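Local coordinates for protein formate-dependent phosphoribosylglycinamide formyltransferase (Mycobacterium tuberculosis H37Rv, PDB 6KHR) that belongs to the ATP-grasp superfamily of enzymes, its chain having helices packed on antiparallel sheets, as in that family, at residues A[130-135]-A[149-154]; A[228-233]-A[279-284]. All blocks are in the same frame, centred on the assembly; numbering follows the deposited sequence.

How the interactions relate
Both contacts set a helix against a strand of an antiparallel sheet, yet they differ in place and chemistry. Interaction 1 (130-135 with 149-154) is partly buried, with its centre about 21 Å from the chain centre, and joins helix 131-141 to an outermost strand of the small three-stranded sheet. Interaction 2 (228-233 with 279-284) is buried, its centre about 12 Å from that of the chain, and joins helix 267-284 to an inner strand of the large sheet. They share no element; the centres of interaction 1 and interaction 2 are about 23 Å apart. Toward the surface, charged residues lend aliphatic carbon to aromatic faces; deeper in, the two segments meet through valine methyls and a cysteine sulfur.

Interaction 1: residues A[130-135]-A[149-154]; sequences DREGLR and FWFVGS
Two CH-pi contacts carry the packing of E132 and R135 against F151 and F149. E132 CG lies over one face of the F151 ring, 3.5 Å from its centroid. The glutamate chain bends at chi2, and its OE2 comes within 3.5 Å of F151 CD2, with the carboxylate plane turned 61° from the ring. One helical turn on, R135 CD covers a face of the F149 ring at 4.2 Å from the centroid. The arginine also bends at chi2 (-65°), which swings its guanidinium alongside the phenyl group, and NH1 approaches F149 CD1 obliquely at 3.8 Å.

Carbon packing adds R135 CB at the edge of the F151 ring, 4.2 Å from CZ, while F149 CD2 lies 3.9 Å above the ring face opposite E132; F149 is two residues back on the same strand, and both partners are offset toward the rim.

No hydrogen bond joins the two segments. Just before the helix, D130 takes the N-cap position, its OD1 accepting a weak bond from G133 N at 3.3 Å. Long, weak ion pairs link E132 to R213 and R135 to E217.

The start of helix 131-141 packs on strand 149-152, an outermost strand of the three-stranded antiparallel sheet of this ATP-grasp protein. Methylenes lie over ring faces while the charged ends, weakly paired, also touch the rings, which suits a partly buried contact.

Interaction 2: residues A[228-233]-A[279-284]; sequences MIVVCS and RIVKAL
No flat group takes part where V230 and C232 meet V281, so the contact has no ring face or edge of its own. The nearby aromatic residues come from the flanking strands: F290 touches V281, and F243 touches V230.

What meets across the interface is branched carbon and sulfur. V281 points from helix 267-284 toward the sheet, and its two methyls divide the work. CG2 reaches the branch point of the opposing valine, 3.9 Å from V230 CB. CG1 takes the cysteine, with C232 SG at 3.5 Å. Both methyls also bear on a single one across the gap, since V230 CG1 lies 4.1 Å from V281 CG2 and equally far from V281 CG1. The sulfur is placed by its first torsion (-56°), which sets SG anti to the carbonyl carbon and leans it back along the strand toward V230. V281 thereby spans two strand residues that face the same way, while V231 between them turns to the other side of the sheet and touches V338.

No hydrogen bond crosses the contact; strand 224-235 bonds to its neighbour in the sheet, and the helix bonds within itself. V230 pairs with F290 and C232 with G288 through backbone bonds to strand 288-297, and the helix keeps its own bonds, such as A283 N to R279 O at 3.1 Å. The backbones come closest at V230 and V281, whose CA atoms are 7.6 Å apart, a spacing allowed by small side chains. I241 of strand 238-252 also touches both V230 and C232.

A helix laid by nonpolar contacts on one face of a large antiparallel sheet, next to the strand that follows it in the chain, is consistent with the larger alpha+beta lobe of the ATP-grasp fold.

Interaction 1: residues A[130-135]-A[149-154]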
loop_
_atom_site.group_PDB
_atom_site.type_symbol
_atom_site.label_atom_id
_atom_site.label_comp_id
_atom_site.label_asym_id
_atom_site.label_seq_id
_atom_site.Cartn_x
_atom_site.Cartn_y
_atom_site.Cartn_z
ATOM N N ASP A 130 -19.146 16.665 16.920
ATOM C CA ASP A 130 -20.204 16.998 17.873
ATOM C C ASP A 130 -21.075 15.754 18.007
ATOM O O ASP A 130 -21.945 15.501 17.172
ATOM C CB ASP A 130 -20.987 18.210 17.373
ATOM C CG ASP A 130 -22.166 18.574 18.269
ATOM O OD1 ASP A 130 -22.263 18.067 19.405
ATOM O OD2 ASP A 130 -23.008 19.380 17.818
ATOM N N ARG A 131 -20.826 14.955 19.046
ATOM C CA ARG A 131 -21.492 13.660 19.136
ATOM C C ARG A 131 -23.001 13.827 19.292
ATOM O O ARG A 131 -23.780 13.122 18.642
ATOM C CB ARG A 131 -20.905 12.833 20.288
ATOM C CG ARG A 131 -21.557 11.465 20.473
ATOM C CD ARG A 131 -21.683 10.722 19.137
ATOM N NE ARG A 131 -22.547 9.545 19.209
ATOM C CZ ARG A 131 -22.120 8.289 19.116
ATOM N NH1 ARG A 131 -20.827 8.028 18.945
ATOM N NH2 ARG A 131 -22.982 7.282 19.185
ATOM N N GLU A 132 -23.423 14.759 20.140
ATOM C CA GLU A 132 -24.844 15.024 20.321
ATOM C C GLU A 132 -25.495 15.452 19.008
ATOM O O GLU A 132 -26.564 14.950 18.634
ATOM C CB GLU A 132 -25.025 16.100 21.398
ATOM C CG GLU A 132 -26.344 16.063 22.159
ATOM C CD GLU A 132 -27.167 17.330 21.989
ATOM O OE1 GLU A 132 -26.644 18.294 21.385
ATOM O OE2 GLU A 132 -28.332 17.360 22.450
ATOM N N GLY A 133 -24.862 16.385 18.290
ATOM C CA GLY A 133 -25.462 16.918 17.082
ATOM C C GLY A 133 -25.494 15.927 15.939
ATOM O O GLY A 133 -26.357 16.014 15.061
ATOM N N LEU A 134 -24.564 14.979 15.933
ATOM C CA LEU A 134 -24.561 13.972 14.884
ATOM C C LEU A 134 -25.666 12.946 15.114
ATOM O O LEU A 134 -26.344 12.525 14.163
ATOM C CB LEU A 134 -23.183 13.298 14.798
ATOM C CG LEU A 134 -23.131 12.262 13.673
ATOM C CD1 LEU A 134 -23.046 12.983 12.354
ATOM C CD2 LEU A 134 -21.967 11.290 13.842
ATOM N N ARG A 135 -25.863 12.531 16.369
ATOM C CA ARG A 135 -26.989 11.656 16.679
ATOM C C ARG A 135 -28.303 12.319 16.281
ATOM O O ARG A 135 -29.120 11.722 15.568
ATOM C CB ARG A 135 -26.995 11.297 18.166
ATOM C CG ARG A 135 -26.450 9.928 18.474
ATOM C CD ARG A 135 -27.322 8.823 17.885
ATOM N NE ARG A 135 -26.567 7.579 17.738
ATOM C CZ ARG A 135 -26.591 6.581 18.616
ATOM N NH1 ARG A 135 -27.341 6.682 19.707
ATOM N NH2 ARG A 135 -25.877 5.480 18.404
ATOM N N PHE A 149 -32.249 6.448 22.463
ATOM C CA PHE A 149 -31.280 7.200 23.277
ATOM C C PHE A 149 -31.897 8.486 23.796
ATOM O O PHE A 149 -32.789 9.011 23.194
ATOM C CB PHE A 149 -30.070 7.539 22.426
ATOM C CG PHE A 149 -30.377 8.541 21.358
ATOM C CD1 PHE A 149 -30.803 8.136 20.113
ATOM C CD2 PHE A 149 -30.250 9.892 21.600
ATOM C CE1 PHE A 149 -31.091 9.060 19.128
ATOM C CE2 PHE A 149 -30.543 10.817 20.615
ATOM C CZ PHE A 149 -30.963 10.397 19.382
ATOM N N TRP A 150 -31.447 8.919 24.960
ATOM C CA TRP A 150 -31.957 10.156 25.587
ATOM C C TRP A 150 -30.795 10.956 26.144
ATOM O O TRP A 150 -29.874 10.365 26.643
ATOM C CB TRP A 150 -32.922 9.822 26.721
ATOM C CG TRP A 150 -34.119 9.057 26.283
ATOM C CD1 TRP A 150 -35.321 9.562 25.921
ATOM C CD2 TRP A 150 -34.210 7.642 26.104
ATOM N NE1 TRP A 150 -36.157 8.555 25.547
ATOM C CE2 TRP A 150 -35.495 7.371 25.630
ATOM C CE3 TRP A 150 -33.317 6.590 26.251
ATOM C CZ2 TRP A 150 -35.921 6.089 25.343
ATOM C CZ3 TRP A 150 -33.734 5.318 25.975
ATOM C CH2 TRP A 150 -35.021 5.075 25.529
ATOM N N PHE A 151 -30.852 12.263 25.987
ATOM C CA PHE A 151 -29.890 13.160 26.607
ATOM C C PHE A 151 -30.564 13.771 27.823
ATOM O O PHE A 151 -31.627 14.383 27.694
ATOM C CB PHE A 151 -29.426 14.240 25.627
ATOM C CG PHE A 151 -28.720 13.690 24.404
ATOM C CD1 PHE A 151 -27.630 12.841 24.537
ATOM C CD2 PHE A 151 -29.158 14.010 23.124
ATOM C CE1 PHE A 151 -26.979 12.330 23.416
ATOM C CE2 PHE A 151 -28.513 13.495 21.999
ATOM C CZ PHE A 151 -27.419 12.655 22.152
ATOM N N VAL A 152 -29.977 13.572 28.999
ATOM C CA VAL A 152 -30.520 14.092 30.243
ATOM C C VAL A 152 -29.523 15.089 30.817
ATOM O O VAL A 152 -28.393 15.206 30.347
ATOM C CB VAL A 152 -30.829 12.974 31.264
ATOM C CG1 VAL A 152 -31.801 11.971 30.663
ATOM C CG2 VAL A 152 -29.545 12.302 31.732
ATOM N N GLY A 153 -29.961 15.812 31.844
ATOM C CA GLY A 153 -29.130 16.812 32.494
ATOM C C GLY A 153 -29.451 16.946 33.970
ATOM O O GLY A 153 -28.947 17.845 34.654
ATOM N N SER A 154 -30.310 16.057 34.462
ATOM C CA SER A 154 -30.660 15.962 35.868
ATOM C C SER A 154 -30.514 14.520 36.300
ATOM O O SER A 154 -30.287 13.622 35.487
ATOM C CB SER A 154 -32.099 16.422 36.139
#

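Interaction 2: residues A[228-233]-A[279-284]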
loop_
_atom_site.group_PDB
_atom_site.type_symbol
_atom_site.label_atom_id
_atom_site.label_comp_id
_atom_site.label_asym_id
_atom_site.label_seq_id
_atom_site.Cartn_x
_atom_site.Cartn_y
_atom_site.Cartn_z
ATOM N N MET A 228 -19.190 0.368 7.108
ATOM C CA MET A 228 -19.494 0.661 5.706
ATOM C C MET A 228 -18.600 1.807 5.267
ATOM O O MET A 228 -18.744 2.932 5.762
ATOM C CB MET A 228 -20.957 1.042 5.517
ATOM C CG MET A 228 -21.946 0.004 5.962
ATOM S SD MET A 228 -22.037 -1.334 4.763
ATOM C CE MET A 228 -22.322 -0.327 3.289
ATOM N N ILE A 229 -17.656 1.517 4.379
ATOM C CA ILE A 229 -16.786 2.539 3.827
ATOM C C ILE A 229 -17.468 3.087 2.600
ATOM O O ILE A 229 -17.711 2.337 1.647
ATOM C CB ILE A 229 -15.407 1.991 3.448
ATOM C CG1 ILE A 229 -14.665 1.447 4.668
ATOM C CG2 ILE A 229 -14.597 3.121 2.788
ATOM C CD1 ILE A 229 -14.216 2.502 5.601
ATOM N N VAL A 230 -17.759 4.391 2.619
ATOM C CA VAL A 230 -18.383 5.081 1.502
ATOM C C VAL A 230 -17.373 6.061 0.924
ATOM O O VAL A 230 -16.687 6.783 1.661
ATOM C CB VAL A 230 -19.668 5.802 1.934
ATOM C CG1 VAL A 230 -20.288 6.435 0.743
ATOM C CG2 VAL A 230 -20.628 4.834 2.593
ATOM N N VAL A 231 -17.274 6.066 -0.401
ATOM C CA VAL A 231 -16.309 6.866 -1.135
ATOM C C VAL A 231 -17.085 7.805 -2.030
ATOM O O VAL A 231 -17.924 7.356 -2.819
ATOM C CB VAL A 231 -15.378 5.992 -1.996
ATOM C CG1 VAL A 231 -14.382 6.876 -2.779
ATOM C CG2 VAL A 231 -14.687 4.915 -1.155
ATOM N N CYS A 232 -16.786 9.096 -1.931
ATOM C CA CYS A 232 -17.383 10.115 -2.782
ATOM C C CYS A 232 -16.260 10.817 -3.525
ATOM O O CYS A 232 -15.406 11.468 -2.910
ATOM C CB CYS A 232 -18.196 11.095 -1.951
ATOM S SG CYS A 232 -19.423 10.238 -0.996
ATOM N N SER A 233 -16.249 10.679 -4.845
ATOM C CA SER A 233 -15.275 11.392 -5.643
ATOM C C SER A 233 -15.947 11.877 -6.912
ATOM O O SER A 233 -17.170 11.820 -7.065
ATOM C CB SER A 233 -14.055 10.519 -5.956
ATOM O OG SER A 233 -13.059 11.297 -6.598
ATOM N N ARG A 279 -27.348 7.778 3.111
ATOM C CA ARG A 279 -28.096 8.976 3.481
ATOM C C ARG A 279 -27.309 9.859 4.449
ATOM O O ARG A 279 -27.255 11.074 4.266
ATOM C CB ARG A 279 -29.473 8.590 4.030
ATOM C CG ARG A 279 -30.328 7.898 2.974
ATOM C CD ARG A 279 -31.749 7.579 3.417
ATOM N NE ARG A 279 -32.637 8.673 3.063
ATOM C CZ ARG A 279 -32.908 9.683 3.876
ATOM N NH1 ARG A 279 -32.365 9.711 5.084
ATOM N NH2 ARG A 279 -33.717 10.664 3.492
ATOM N N ILE A 280 -26.651 9.288 5.456
ATOM C CA ILE A 280 -25.826 10.134 6.315
ATOM C C ILE A 280 -24.700 10.781 5.514
ATOM O O ILE A 280 -24.322 11.933 5.776
ATOM C CB ILE A 280 -25.274 9.353 7.527
ATOM C CG1 ILE A 280 -24.664 10.314 8.541
ATOM C CG2 ILE A 280 -24.210 8.379 7.117
ATOM C CD1 ILE A 280 -25.680 11.177 9.197
ATOM N N VAL A 281 -24.169 10.087 4.499
ATOM C CA VAL A 281 -23.024 10.641 3.791
ATOM C C VAL A 281 -23.459 11.792 2.901
ATOM O O VAL A 281 -22.768 12.817 2.818
ATOM C CB VAL A 281 -22.268 9.557 2.998
ATOM C CG1 VAL A 281 -21.364 10.200 1.930
ATOM C CG2 VAL A 281 -21.411 8.710 3.948
ATOM N N LYS A 282 -24.619 11.665 2.239
ATOM C CA LYS A 282 -25.088 12.764 1.393
ATOM C C LYS A 282 -25.466 13.989 2.221
ATOM O O LYS A 282 -25.307 15.112 1.746
ATOM C CB LYS A 282 -26.269 12.333 0.520
ATOM C CG LYS A 282 -25.873 11.656 -0.789
ATOM C CD LYS A 282 -27.091 11.424 -1.682
ATOM C CE LYS A 282 -26.691 10.936 -3.072
ATOM N NZ LYS A 282 -27.850 10.392 -3.839
ATOM N N ALA A 283 -25.916 13.799 3.463
ATOM C CA ALA A 283 -26.187 14.948 4.317
ATOM C C ALA A 283 -24.903 15.695 4.648
ATOM O O ALA A 283 -24.899 16.928 4.723
ATOM C CB ALA A 283 -26.903 14.510 5.596
ATOM N N LEU A 284 -23.801 14.974 4.841
ATOM C CA LEU A 284 -22.536 15.658 5.078
ATOM C C LEU A 284 -22.047 16.365 3.820
ATOM O O LEU A 284 -21.592 17.511 3.890
ATOM C CB LEU A 284 -21.485 14.674 5.599
ATOM C CG LEU A 284 -21.829 14.074 6.965
ATOM C CD1 LEU A 284 -20.939 12.878 7.270
ATOM C CD2 LEU A 284 -21.752 15.123 8.074
#